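PDB 2Q09: imidazolonepropionase from Unidentified, which catalyses the hydrolytic opening of imidazolone-5-propanoate to N-formimidoyl-L-glutamate, the third step of histidine degradation. Local coordinates for residues Asp70-Leu75 with Ser262-Glu267; Thr137-Ser142 with Ala238-Met243; Glu149-Met154 with Leu173-Ala178; Arg168-Leu173 with Leu358-Gln363. All coordinates share one frame; numbering follows the deposited sequence.

Interaction 1: Asp70-Leu75 with Ser262-Glu267. With FE (Fe (III) ion), chain B.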
loop_
_atom_site.group_PDB
_atom_site.type_symbol
_atom_site.label_atom_id
_atom_site.label_comp_id
_atom_site.label_asym_id
_atom_site.label_seq_id
_atom_site.Cartn_x
_atom_site.Cartn_y
_atom_site.Cartn_z
ATOM N N ASP A 70 -2.225 3.147 2.275
ATOM C CA ASP A 70 -1.389 1.954 2.498
ATOM C C ASP A 70 -1.255 1.328 1.110
ATOM O O ASP A 70 -2.137 0.593 0.658
ATOM C CB ASP A 70 -2.102 0.989 3.459
ATOM C CG ASP A 70 -1.154 0.012 4.126
ATOM O OD1 ASP A 70 -1.641 -0.776 4.961
ATOM O OD2 ASP A 70 0.061 0.031 3.829
ATOM N N CYS A 71 -0.148 1.621 0.439
ATOM C CA CYS A 71 0.066 1.183 -0.936
ATOM C C CYS A 71 0.650 -0.198 -1.210
ATOM O O CYS A 71 0.989 -0.491 -2.357
ATOM C CB CYS A 71 0.922 2.230 -1.663
ATOM S SG CYS A 71 2.642 2.405 -1.022
ATOM N N HIS A 72 0.756 -1.043 -0.191
ATOM C CA HIS A 72 1.316 -2.372 -0.392
ATOM C C HIS A 72 0.811 -3.369 0.642
ATOM O O HIS A 72 1.366 -3.471 1.734
ATOM C CB HIS A 72 2.846 -2.290 -0.338
ATOM C CG HIS A 72 3.542 -3.600 -0.567
ATOM N ND1 HIS A 72 4.557 -3.749 -1.486
ATOM C CD2 HIS A 72 3.397 -4.807 0.029
ATOM C CE1 HIS A 72 5.007 -4.990 -1.448
ATOM N NE2 HIS A 72 4.321 -5.653 -0.536
ATOM N N THR A 73 -0.264 -4.085 0.318
ATOM C CA THR A 73 -0.761 -5.091 1.249
ATOM C C THR A 73 -1.185 -6.380 0.565
ATOM O O THR A 73 -1.433 -6.405 -0.643
ATOM C CB THR A 73 -1.964 -4.595 2.097
ATOM O OG1 THR A 73 -3.194 -4.865 1.408
ATOM C CG2 THR A 73 -1.861 -3.096 2.361
ATOM N N HIS A 74 -1.239 -7.442 1.363
ATOM C CA HIS A 74 -1.665 -8.770 0.934
ATOM C C HIS A 74 -2.732 -9.136 1.971
ATOM O O HIS A 74 -2.756 -10.265 2.435
ATOM C CB HIS A 74 -0.544 -9.813 1.077
ATOM C CG HIS A 74 0.715 -9.512 0.318
ATOM N ND1 HIS A 74 1.139 -10.283 -0.743
ATOM C CD2 HIS A 74 1.701 -8.609 0.538
ATOM C CE1 HIS A 74 2.331 -9.874 -1.138
ATOM N NE2 HIS A 74 2.698 -8.860 -0.376
ATOM N N LEU A 75 -3.613 -8.205 2.330
ATOM C CA LEU A 75 -4.597 -8.484 3.377
ATOM C C LEU A 75 -5.662 -9.534 3.079
ATOM O O LEU A 75 -6.380 -9.957 3.992
ATOM C CB LEU A 75 -5.260 -7.182 3.855
ATOM C CG LEU A 75 -6.214 -6.401 2.951
ATOM C CD1 LEU A 75 -7.604 -7.052 2.961
ATOM C CD2 LEU A 75 -6.306 -4.963 3.480
ATOM N N SER A 262 6.335 1.777 -8.645
ATOM C CA SER A 262 7.173 1.657 -7.456
ATOM C C SER A 262 7.879 0.308 -7.391
ATOM O O SER A 262 7.500 -0.641 -8.083
ATOM C CB SER A 262 6.312 1.790 -6.196
ATOM O OG SER A 262 5.538 0.608 -6.017
ATOM N N VAL A 263 8.918 0.244 -6.564
ATOM C CA VAL A 263 9.662 -0.989 -6.319
ATOM C C VAL A 263 9.594 -1.092 -4.805
ATOM O O VAL A 263 9.793 -0.096 -4.108
ATOM C CB VAL A 263 11.131 -0.912 -6.802
ATOM C CG1 VAL A 263 11.180 -1.064 -8.317
ATOM C CG2 VAL A 263 11.761 0.398 -6.388
ATOM N N ASP A 264 9.310 -2.284 -4.289
ATOM C CA ASP A 264 9.140 -2.445 -2.846
ATOM C C ASP A 264 10.094 -3.404 -2.127
ATOM O O ASP A 264 10.465 -4.441 -2.662
ATOM C CB ASP A 264 7.689 -2.855 -2.568
ATOM C CG ASP A 264 6.674 -2.015 -3.349
ATOM O OD1 ASP A 264 5.489 -2.007 -2.967
ATOM O OD2 ASP A 264 7.043 -1.374 -4.355
ATOM N N HIS A 265 10.447 -3.035 -0.889
ATOM C CA HIS A 265 11.378 -3.746 0.005
ATOM C C HIS A 265 12.743 -3.074 -0.122
ATOM O O HIS A 265 13.113 -2.260 0.721
ATOM C CB HIS A 265 11.458 -5.240 -0.318
ATOM C CG HIS A 265 10.323 -6.034 0.254
ATOM N ND1 HIS A 265 10.094 -6.122 1.612
ATOM C CD2 HIS A 265 9.350 -6.758 -0.345
ATOM C CE1 HIS A 265 9.025 -6.869 1.825
ATOM N NE2 HIS A 265 8.554 -7.266 0.657
ATOM N N LEU A 266 13.498 -3.425 -1.163
ATOM C CA LEU A 266 14.778 -2.781 -1.435
ATOM C C LEU A 266 15.936 -2.929 -0.448
ATOM O O LEU A 266 16.881 -2.141 -0.506
ATOM C CB LEU A 266 14.525 -1.286 -1.666
ATOM C CG LEU A 266 13.686 -0.819 -2.866
ATOM C CD1 LEU A 266 12.612 -1.827 -3.227
ATOM C CD2 LEU A 266 13.067 0.522 -2.534
ATOM N N GLU A 267 15.889 -3.909 0.449
ATOM C CA GLU A 267 16.987 -4.084 1.401
ATOM C C GLU A 267 18.349 -4.090 0.695
ATOM O O GLU A 267 19.316 -3.508 1.188
ATOM C CB GLU A 267 16.836 -5.395 2.185
ATOM C CG GLU A 267 15.924 -5.347 3.416
ATOM C CD GLU A 267 14.473 -5.118 3.073
ATOM O OE1 GLU A 267 14.080 -5.424 1.931
ATOM O OE2 GLU A 267 13.720 -4.649 3.953
HETATM FE FE FE B . 4.453 -7.783 -0.081
HETATM O O HOH W 1 2.715 -2.088 -3.840
HETATM O O HOH W 2 4.170 0.616 -3.245
HETATM O O HOH W 3 6.252 -8.726 1.272
#
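His-72 and Asp-264 meet in one very short hydrogen bond: ND1 of His-72 gives its N-H to OD1 of Asp-264 at 2.5 Å, almost straight at 176°. The carboxylate comes in at the ring edge, its plane turned 42° from that of the imidazole. With ND1 engaged as donor, the opposite nitrogen is turned to the iron: NE2 of His-72 lies 2.2 Å from it and NE2 of His-74 2.1 Å. CG of His-72 stands anti to the backbone N (chi1 -179°), which carries the ring across from its strand to both partners. Farther out, OD2 of Asp-264 takes the hydroxyl of Ser-262 on its syn lone pair, OG to OD2 3.0 Å, and two waters probably donate to OD1. A third water, 2.4 Å from the iron, sits at the edge of the His-265 ring, 2.8 Å from its NE2. His-242 and Asp-317 complete the protein ligands of this mononuclear site, whose HxH pair lies at the C-terminal end of the first barrel strand, as in other amidohydrolases.

Interaction 2: Thr137-Ser142 with Ala238-Met243. With FE (Fe (III) ion), chain B; DI6 (3-[(4S)-2,5-dioxoimidazolidin-4-yl]propanoic acid), chain C.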
loop_
_atom_site.group_PDB
_atom_site.type_symbol
_atom_site.label_atom_id
_atom_site.label_comp_id
_atom_site.label_asym_id
_atom_site.label_seq_id
_atom_site.Cartn_x
_atom_site.Cartn_y
_atom_site.Cartn_z
ATOM N N THR A 137 -7.392 4.867 1.363
ATOM C CA THR A 137 -7.075 4.172 0.117
ATOM C C THR A 137 -6.103 3.052 0.466
ATOM O O THR A 137 -5.070 3.292 1.103
ATOM C CB THR A 137 -6.392 5.084 -0.928
ATOM O OG1 THR A 137 -7.305 6.096 -1.364
ATOM C CG2 THR A 137 -5.948 4.257 -2.137
ATOM N N VAL A 138 -6.437 1.829 0.074
ATOM C CA VAL A 138 -5.571 0.690 0.351
ATOM C C VAL A 138 -5.347 -0.113 -0.925
ATOM O O VAL A 138 -6.252 -0.255 -1.742
ATOM C CB VAL A 138 -6.178 -0.241 1.444
ATOM C CG1 VAL A 138 -7.551 -0.766 0.999
ATOM C CG2 VAL A 138 -5.242 -1.412 1.716
ATOM N N GLU A 139 -4.125 -0.606 -1.103
ATOM C CA GLU A 139 -3.783 -1.426 -2.259
ATOM C C GLU A 139 -3.791 -2.879 -1.781
ATOM O O GLU A 139 -3.200 -3.198 -0.739
ATOM C CB GLU A 139 -2.389 -1.070 -2.776
ATOM C CG GLU A 139 -1.987 -1.819 -4.058
ATOM C CD GLU A 139 -0.960 -2.920 -3.813
ATOM O OE1 GLU A 139 -0.836 -3.400 -2.659
ATOM O OE2 GLU A 139 -0.278 -3.312 -4.785
ATOM N N ILE A 140 -4.465 -3.749 -2.528
ATOM C CA ILE A 140 -4.552 -5.160 -2.172
ATOM C C ILE A 140 -4.079 -6.025 -3.336
ATOM O O ILE A 140 -4.538 -5.868 -4.472
ATOM C CB ILE A 140 -5.997 -5.541 -1.787
ATOM C CG1 ILE A 140 -6.463 -4.669 -0.616
ATOM C CG2 ILE A 140 -6.067 -7.022 -1.408
ATOM C CD1 ILE A 140 -7.926 -4.902 -0.209
ATOM N N LYS A 141 -3.159 -6.937 -3.050
ATOM C CA LYS A 141 -2.614 -7.813 -4.079
ATOM C C LYS A 141 -3.251 -9.196 -4.074
ATOM O O LYS A 141 -3.879 -9.603 -3.090
ATOM C CB LYS A 141 -1.109 -7.984 -3.869
ATOM C CG LYS A 141 -0.346 -6.678 -3.680
ATOM C CD LYS A 141 1.061 -6.941 -3.169
ATOM C CE LYS A 141 1.776 -5.633 -2.832
ATOM N NZ LYS A 141 1.844 -4.738 -4.029
ATOM N N SER A 142 -3.111 -9.901 -5.193
ATOM C CA SER A 142 -3.595 -11.272 -5.289
ATOM C C SER A 142 -2.318 -12.022 -4.896
ATOM O O SER A 142 -1.620 -11.587 -3.983
ATOM C CB SER A 142 -4.037 -11.600 -6.725
ATOM O OG SER A 142 -2.993 -11.405 -7.668
ATOM N N ALA A 238 -0.401 -0.879 -15.257
ATOM C CA ALA A 238 0.789 -0.356 -14.592
ATOM C C ALA A 238 1.537 -1.513 -13.938
ATOM O O ALA A 238 0.936 -2.539 -13.618
ATOM C CB ALA A 238 0.380 0.670 -13.539
ATOM N N VAL A 239 2.847 -1.363 -13.748
ATOM C CA VAL A 239 3.631 -2.424 -13.124
ATOM C C VAL A 239 4.379 -1.947 -11.876
ATOM O O VAL A 239 4.543 -0.742 -11.644
ATOM C CB VAL A 239 4.659 -3.036 -14.114
ATOM C CG1 VAL A 239 3.926 -3.688 -15.276
ATOM C CG2 VAL A 239 5.618 -1.961 -14.625
ATOM N N LYS A 240 4.817 -2.910 -11.070
ATOM C CA LYS A 240 5.561 -2.644 -9.844
ATOM C C LYS A 240 6.225 -3.968 -9.483
ATOM O O LYS A 240 6.074 -4.955 -10.207
ATOM C CB LYS A 240 4.620 -2.216 -8.714
ATOM C CG LYS A 240 3.729 -3.341 -8.200
ATOM C CD LYS A 240 2.825 -2.885 -7.064
ATOM C CE LYS A 240 1.791 -1.882 -7.566
ATOM N NZ LYS A 240 0.856 -1.470 -6.484
ATOM N N GLY A 241 6.961 -4.008 -8.379
ATOM C CA GLY A 241 7.596 -5.261 -8.017
ATOM C C GLY A 241 8.212 -5.363 -6.637
ATOM O O GLY A 241 8.619 -4.361 -6.040
ATOM N N HIS A 242 8.256 -6.591 -6.129
ATOM C CA HIS A 242 8.876 -6.878 -4.838
ATOM C C HIS A 242 10.352 -7.032 -5.195
ATOM O O HIS A 242 10.776 -8.100 -5.635
ATOM C CB HIS A 242 8.353 -8.199 -4.266
ATOM C CG HIS A 242 7.019 -8.092 -3.593
ATOM N ND1 HIS A 242 5.863 -7.757 -4.262
ATOM C CD2 HIS A 242 6.660 -8.318 -2.307
ATOM C CE1 HIS A 242 4.844 -7.786 -3.416
ATOM N NE2 HIS A 242 5.300 -8.125 -2.225
HETATM N N MSE A 243 11.134 -5.972 -5.009
HETATM C CA MSE A 243 12.547 -6.016 -5.378
HETATM C C MSE A 243 13.594 -5.922 -4.275
HETATM O O MSE A 243 13.390 -5.283 -3.238
HETATM C CB MSE A 243 12.841 -4.910 -6.392
HETATM C CG MSE A 243 13.209 -5.418 -7.772
HETATM SE SE MSE A 243 11.780 -6.448 -8.527
HETATM C CE MSE A 243 10.647 -5.000 -9.021
HETATM FE FE FE B . 4.453 -7.783 -0.081
HETATM N N1 DI6 C . 7.960 -11.036 0.247
HETATM C C2 DI6 C . 7.419 -11.125 1.480
HETATM O O2 DI6 C . 7.949 -10.837 2.538
HETATM C C3 DI6 C . 5.979 -11.655 1.273
HETATM N N4 DI6 C . 5.915 -11.818 -0.196
HETATM C C5 DI6 C . 7.102 -11.431 -0.704
HETATM O O5 DI6 C . 7.364 -11.432 -1.898
HETATM C C6 DI6 C . 5.770 -12.969 2.012
HETATM C C7 DI6 C . 4.358 -13.532 1.835
HETATM C C8 DI6 C . 4.092 -14.855 2.567
HETATM O O9 DI6 C . 2.903 -15.195 2.724
HETATM O O10 DI6 C . 5.047 -15.558 2.988
HETATM O O HOH W 1 2.715 -2.088 -3.840
HETATM O O HOH W 3 6.252 -8.726 1.272
#
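Lys-240 reaches from its strand toward Glu-139 and Lys-141. From CB the chain sets out with CG between the backbone N and carbonyl carbon (chi1 70°) and bends at chi3; CD then passes 3.7 Å from NZ of Lys-141. CE lies 3.7 Å from OE2 of Glu-139, and NZ closes a salt bridge to that same OE2 at 2.8 Å, descending on it from 38° out of the carboxylate plane. NZ of Lys-141 takes the syn lone pair of OE2 at 2.7 Å, and Thr-172 adds its hydroxyl to this oxygen. Replacing this glutamate with alanine is likely to leave the Lys-240 ammonium without its carboxylate and Lys-141 with Asp-212 as its remaining one, the two NZ atoms 4.2 Å apart. CE of Lys-141 packs 3.8 Å from CE1 of His-242. The ring of His-242 binds iron through NE2 at 2.3 Å, and its CD2 is near O5 of the inhibitor. This salt-bridge network lies inside the barrel beside the metal site of a TIM-barrel amidohydrolase.

Interaction 3: Glu149-Met154 with Leu173-Ala178. With DI6 (3-[(4S)-2,5-dioxoimidazolidin-4-yl]propanoic acid), chain C.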
loop_
_atom_site.group_PDB
_atom_site.type_symbol
_atom_site.label_atom_id
_atom_site.label_comp_id
_atom_site.label_asym_id
_atom_site.label_seq_id
_atom_site.Cartn_x
_atom_site.Cartn_y
_atom_site.Cartn_z
ATOM N N GLU A 149 -8.288 -18.928 -11.962
ATOM C CA GLU A 149 -9.514 -18.673 -11.210
ATOM C C GLU A 149 -9.285 -18.137 -9.797
ATOM O O GLU A 149 -10.000 -17.247 -9.340
ATOM C CB GLU A 149 -10.375 -19.938 -11.122
ATOM C CG GLU A 149 -10.956 -20.380 -12.454
ATOM C CD GLU A 149 -10.032 -21.297 -13.234
ATOM O OE1 GLU A 149 -8.823 -21.359 -12.920
ATOM O OE2 GLU A 149 -10.524 -21.961 -14.170
ATOM N N ASP A 150 -8.301 -18.682 -9.094
ATOM C CA ASP A 150 -8.062 -18.228 -7.730
ATOM C C ASP A 150 -7.454 -16.827 -7.659
ATOM O O ASP A 150 -7.779 -16.059 -6.758
ATOM C CB ASP A 150 -7.213 -19.254 -6.990
ATOM C CG ASP A 150 -7.952 -20.578 -6.797
ATOM O OD1 ASP A 150 -8.980 -20.585 -6.088
ATOM O OD2 ASP A 150 -7.521 -21.603 -7.362
ATOM N N GLU A 151 -6.588 -16.479 -8.607
ATOM C CA GLU A 151 -6.013 -15.135 -8.620
ATOM C C GLU A 151 -7.122 -14.092 -8.847
ATOM O O GLU A 151 -7.186 -13.080 -8.154
ATOM C CB GLU A 151 -4.941 -15.009 -9.714
ATOM C CG GLU A 151 -3.632 -15.725 -9.385
ATOM C CD GLU A 151 -2.960 -15.180 -8.129
ATOM O OE1 GLU A 151 -2.800 -13.945 -8.025
ATOM O OE2 GLU A 151 -2.583 -15.983 -7.248
ATOM N N LEU A 152 -7.997 -14.340 -9.817
ATOM C CA LEU A 152 -9.092 -13.406 -10.092
ATOM C C LEU A 152 -10.106 -13.394 -8.952
ATOM O O LEU A 152 -10.759 -12.380 -8.703
ATOM C CB LEU A 152 -9.790 -13.762 -11.409
ATOM C CG LEU A 152 -9.203 -13.139 -12.681
ATOM C CD1 LEU A 152 -7.737 -13.493 -12.824
ATOM C CD2 LEU A 152 -10.002 -13.615 -13.889
ATOM N N LYS A 153 -10.237 -14.525 -8.261
ATOM C CA LYS A 153 -11.155 -14.622 -7.131
ATOM C C LYS A 153 -10.726 -13.590 -6.087
ATOM O O LYS A 153 -11.546 -12.904 -5.495
ATOM C CB LYS A 153 -11.091 -16.035 -6.533
ATOM C CG LYS A 153 -11.821 -16.202 -5.219
ATOM C CD LYS A 153 -11.853 -17.672 -4.772
ATOM C CE LYS A 153 -10.475 -18.208 -4.451
ATOM N NZ LYS A 153 -10.532 -19.624 -3.978
HETATM N N MSE A 154 -9.424 -13.497 -5.857
HETATM C CA MSE A 154 -8.898 -12.547 -4.889
HETATM C C MSE A 154 -9.158 -11.115 -5.337
HETATM O O MSE A 154 -9.553 -10.266 -4.536
HETATM C CB MSE A 154 -7.405 -12.787 -4.681
HETATM C CG MSE A 154 -7.138 -14.139 -4.010
HETATM SE SE MSE A 154 -5.279 -14.502 -3.776
HETATM C CE MSE A 154 -4.754 -14.649 -5.587
ATOM N N LEU A 173 -2.416 -7.473 -9.471
ATOM C CA LEU A 173 -2.269 -8.881 -9.804
ATOM C C LEU A 173 -0.857 -9.343 -9.464
ATOM O O LEU A 173 0.112 -8.886 -10.067
ATOM C CB LEU A 173 -2.521 -9.099 -11.296
ATOM C CG LEU A 173 -2.370 -10.546 -11.762
ATOM C CD1 LEU A 173 -3.491 -11.384 -11.177
ATOM C CD2 LEU A 173 -2.409 -10.604 -13.291
ATOM N N LEU A 174 -0.747 -10.251 -8.499
ATOM C CA LEU A 174 0.554 -10.764 -8.092
ATOM C C LEU A 174 0.614 -12.278 -8.282
ATOM O O LEU A 174 0.933 -13.019 -7.353
ATOM C CB LEU A 174 0.817 -10.413 -6.625
ATOM C CG LEU A 174 2.165 -10.825 -6.022
ATOM C CD1 LEU A 174 3.297 -10.071 -6.705
ATOM C CD2 LEU A 174 2.163 -10.530 -4.527
ATOM N N ALA A 175 0.289 -12.738 -9.487
ATOM C CA ALA A 175 0.313 -14.167 -9.784
ATOM C C ALA A 175 1.752 -14.672 -9.752
ATOM O O ALA A 175 2.004 -15.847 -9.484
ATOM C CB ALA A 175 -0.315 -14.431 -11.153
ATOM N N ALA A 176 2.695 -13.775 -10.024
ATOM C CA ALA A 176 4.113 -14.132 -10.014
ATOM C C ALA A 176 4.710 -13.943 -8.615
ATOM O O ALA A 176 5.784 -13.372 -8.453
ATOM C CB ALA A 176 4.876 -13.287 -11.036
ATOM N N HIS A 177 3.996 -14.432 -7.605
ATOM C CA HIS A 177 4.435 -14.332 -6.213
ATOM C C HIS A 177 5.335 -15.517 -5.889
ATOM O O HIS A 177 6.216 -15.443 -5.029
ATOM C CB HIS A 177 3.210 -14.351 -5.291
ATOM C CG HIS A 177 3.481 -13.851 -3.907
ATOM N ND1 HIS A 177 2.510 -13.830 -2.928
ATOM C CD2 HIS A 177 4.593 -13.322 -3.346
ATOM C CE1 HIS A 177 3.014 -13.308 -1.824
ATOM N NE2 HIS A 177 4.275 -12.990 -2.050
ATOM N N ALA A 178 5.101 -16.610 -6.603
ATOM C CA ALA A 178 5.846 -17.848 -6.445
ATOM C C ALA A 178 5.330 -18.806 -7.514
ATOM O O ALA A 178 4.323 -18.532 -8.163
ATOM C CB ALA A 178 5.607 -18.427 -5.067
HETATM N N1 DI6 C . 7.960 -11.036 0.247
HETATM C C2 DI6 C . 7.419 -11.125 1.480
HETATM O O2 DI6 C . 7.949 -10.837 2.538
HETATM C C3 DI6 C . 5.979 -11.655 1.273
HETATM N N4 DI6 C . 5.915 -11.818 -0.196
HETATM C C5 DI6 C . 7.102 -11.431 -0.704
HETATM O O5 DI6 C . 7.364 -11.432 -1.898
HETATM C C6 DI6 C . 5.770 -12.969 2.012
HETATM C C7 DI6 C . 4.358 -13.532 1.835
HETATM C C8 DI6 C . 4.092 -14.855 2.567
HETATM O O9 DI6 C . 2.903 -15.195 2.724
HETATM O O10 DI6 C . 5.047 -15.558 2.988
#
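Two flat groups frame this contact: the Glu-151 carboxylate, its OE1 3.6 Å from CA of Ala-175, and, just past the strand end, the His-177 imidazole, which turns its NE2 edge to the inhibitor. One face of that ring carries CD2 of Leu-174, 3.6 Å above the plane and over its centre. At the edge, N4 of the inhibitor donates to NE2 of His-177 at 2.7 Å with an N-H...N angle of 157°; ND1 is taken up by Gly-143 O. CG of His-177 stands anti to the backbone N (chi1 -163°), directing the ring to the ligand. A leucine at this position would probably leave the inhibitor's N4-H without its acceptor. Glu-151 touches with carbon as well: its CG lies 4.0 Å from CB of Ala-175. Its buried oxygens are well supplied, OE1 by Ser-142 OG and Gly-143 N, OE2 by the amides of Gly-145 and Leu-146, so the carboxylate ties down the loop that leads into its own helix. Helix 149-154 and strand 173-176 run nearly antiparallel, at 158°, within the beta-alpha-beta unit of strand 135-141, helix 148-164 and strand 168-176; helix 187-204 packs against Leu-152, Leu-173 and Ala-176.

Interaction 4: Arg168-Leu173 with Leu358-Gln363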
loop_
_atom_site.group_PDB
_atom_site.type_symbol
_atom_site.label_atom_id
_atom_site.label_comp_id
_atom_site.label_asym_id
_atom_site.label_seq_id
_atom_site.Cartn_x
_atom_site.Cartn_y
_atom_site.Cartn_z
ATOM N N ARG A 168 -11.176 3.418 -0.588
ATOM C CA ARG A 168 -10.796 3.197 -1.979
ATOM C C ARG A 168 -9.835 2.014 -2.056
ATOM O O ARG A 168 -8.890 1.910 -1.266
ATOM C CB ARG A 168 -10.124 4.441 -2.565
ATOM C CG ARG A 168 -11.008 5.682 -2.572
ATOM C CD ARG A 168 -10.228 6.897 -3.069
ATOM N NE ARG A 168 -10.965 8.147 -2.878
ATOM C CZ ARG A 168 -11.921 8.593 -3.685
ATOM N NH1 ARG A 168 -12.272 7.895 -4.763
ATOM N NH2 ARG A 168 -12.535 9.740 -3.410
ATOM N N VAL A 169 -10.076 1.120 -3.004
ATOM C CA VAL A 169 -9.221 -0.046 -3.157
ATOM C C VAL A 169 -8.572 -0.090 -4.526
ATOM O O VAL A 169 -9.246 0.061 -5.543
ATOM C CB VAL A 169 -10.015 -1.362 -2.962
ATOM C CG1 VAL A 169 -9.107 -2.562 -3.186
ATOM C CG2 VAL A 169 -10.625 -1.401 -1.567
ATOM N N LYS A 170 -7.261 -0.280 -4.548
ATOM C CA LYS A 170 -6.529 -0.409 -5.798
ATOM C C LYS A 170 -6.124 -1.879 -5.805
ATOM O O LYS A 170 -5.613 -2.394 -4.801
ATOM C CB LYS A 170 -5.282 0.475 -5.799
ATOM C CG LYS A 170 -5.571 1.965 -5.605
ATOM C CD LYS A 170 -6.425 2.548 -6.724
ATOM C CE LYS A 170 -5.687 2.584 -8.054
ATOM N NZ LYS A 170 -6.469 3.324 -9.076
ATOM N N THR A 171 -6.360 -2.563 -6.916
ATOM C CA THR A 171 -6.015 -3.975 -6.987
ATOM C C THR A 171 -4.730 -4.207 -7.752
ATOM O O THR A 171 -4.410 -3.474 -8.688
ATOM C CB THR A 171 -7.135 -4.786 -7.662
ATOM O OG1 THR A 171 -7.354 -4.282 -8.986
ATOM C CG2 THR A 171 -8.428 -4.675 -6.856
ATOM N N THR A 172 -4.007 -5.249 -7.365
ATOM C CA THR A 172 -2.758 -5.571 -8.017
ATOM C C THR A 172 -2.639 -7.073 -8.224
ATOM O O THR A 172 -2.752 -7.853 -7.275
ATOM C CB THR A 172 -1.560 -5.077 -7.187
ATOM O OG1 THR A 172 -1.639 -3.652 -7.030
ATOM C CG2 THR A 172 -0.256 -5.416 -7.888
ATOM N N LEU A 173 -2.416 -7.473 -9.471
ATOM C CA LEU A 173 -2.269 -8.881 -9.804
ATOM C C LEU A 173 -0.857 -9.343 -9.464
ATOM O O LEU A 173 0.112 -8.886 -10.067
ATOM C CB LEU A 173 -2.521 -9.099 -11.296
ATOM C CG LEU A 173 -2.370 -10.546 -11.762
ATOM C CD1 LEU A 173 -3.491 -11.384 -11.177
ATOM C CD2 LEU A 173 -2.409 -10.604 -13.291
ATOM N N LEU A 358 0.755 4.618 -6.327
ATOM C CA LEU A 358 -0.452 4.000 -6.866
ATOM C C LEU A 358 -0.910 4.727 -8.126
ATOM O O LEU A 358 -1.992 4.454 -8.642
ATOM C CB LEU A 358 -1.575 4.019 -5.820
ATOM C CG LEU A 358 -1.303 3.296 -4.495
ATOM C CD1 LEU A 358 -2.507 3.401 -3.580
ATOM C CD2 LEU A 358 -0.969 1.833 -4.770
ATOM N N GLY A 359 -0.080 5.648 -8.605
ATOM C CA GLY A 359 -0.397 6.411 -9.801
ATOM C C GLY A 359 -1.499 7.432 -9.595
ATOM O O GLY A 359 -2.137 7.869 -10.555
ATOM N N GLU A 360 -1.721 7.822 -8.345
ATOM C CA GLU A 360 -2.763 8.788 -8.022
ATOM C C GLU A 360 -2.218 10.142 -7.558
ATOM O O GLU A 360 -2.928 10.904 -6.897
ATOM C CB GLU A 360 -3.672 8.216 -6.934
ATOM C CG GLU A 360 -4.463 6.978 -7.345
ATOM C CD GLU A 360 -5.487 7.264 -8.430
ATOM O OE1 GLU A 360 -6.186 8.294 -8.329
ATOM O OE2 GLU A 360 -5.599 6.455 -9.372
ATOM N N GLN A 361 -0.969 10.440 -7.904
ATOM C CA GLN A 361 -0.343 11.696 -7.490
ATOM C C GLN A 361 -1.180 12.944 -7.786
ATOM O O GLN A 361 -1.129 13.918 -7.032
ATOM C CB GLN A 361 1.036 11.849 -8.148
ATOM C CG GLN A 361 1.010 11.808 -9.674
ATOM C CD GLN A 361 1.121 10.397 -10.221
ATOM O OE1 GLN A 361 0.697 9.434 -9.587
ATOM N NE2 GLN A 361 1.683 10.272 -11.414
ATOM N N GLU A 362 -1.943 12.920 -8.874
ATOM C CA GLU A 362 -2.754 14.078 -9.252
ATOM C C GLU A 362 -4.111 14.151 -8.555
ATOM O O GLU A 362 -4.756 15.201 -8.562
ATOM C CB GLU A 362 -2.983 14.094 -10.772
ATOM C CG GLU A 362 -1.712 14.177 -11.611
ATOM C CD GLU A 362 -1.991 14.369 -13.093
ATOM O OE1 GLU A 362 -2.621 13.485 -13.708
ATOM O OE2 GLU A 362 -1.579 15.412 -13.642
ATOM N N GLN A 363 -4.538 13.052 -7.942
ATOM C CA GLN A 363 -5.855 12.998 -7.307
ATOM C C GLN A 363 -5.923 12.902 -5.783
ATOM O O GLN A 363 -6.897 13.349 -5.180
ATOM C CB GLN A 363 -6.631 11.808 -7.870
ATOM C CG GLN A 363 -6.738 11.770 -9.374
ATOM C CD GLN A 363 -7.654 12.842 -9.913
ATOM O OE1 GLN A 363 -8.751 13.051 -9.397
ATOM N NE2 GLN A 363 -7.215 13.524 -10.962
#
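NZ of Lys-170 and OE2 of Glu-360 form a long salt bridge, 3.3 Å between them, with a hydrogen bond that meets the oxygen from 46° out of the carboxylate plane. The lysine gets there by curling: chi1 (-59°) sets CG anti to the carbonyl carbon and against Leu-358, and the bends at chi2 and chi3 bring CE and NZ round to Glu-360. CG of Lys-170 rests 3.9 Å from CD1 of Leu-358, the two side chains crossing at an angle, while CE passes 4.1 Å from OE2 of Glu-360. One side chain therefore makes both halves of the contact, aliphatic near its base and charged at its tip. Leu-358 is buried and also leans on Thr-137 and Glu-139 of the neighbouring strand. Glu-360 directly follows the Schellman motif that ends helix 352-357, in which Gly-359, with positive phi, is the C-prime residue. The contact joins barrel strand 168-176 to this helix-terminating turn.

Interactions 1 and 2 share the iron and waters 1 and 3; their centres are 7 Å apart, and NE2 of His-72 lies 3.2 Å from NE2 of His-242. OG1 of Thr-73 probably bonds to O of Glu-139 at 2.7 Å, joining the neighbouring strands. Ser-142 carries interaction 2 on to interaction 3, its OG 2.6 Å from OE1 of Glu-151 and 2.7 Å from N of Leu-174, and both contacts reach the inhibitor. Interaction 4 shares Leu-173 with interaction 3 and supplies Thr-172, whose OG1 is 2.6 Å from OE2 of Glu-139. Leu-358 touches Cys-71, the residue before the ligand His-72, CD2 to CB 3.7 Å, with its side chain about 12 Å from the iron.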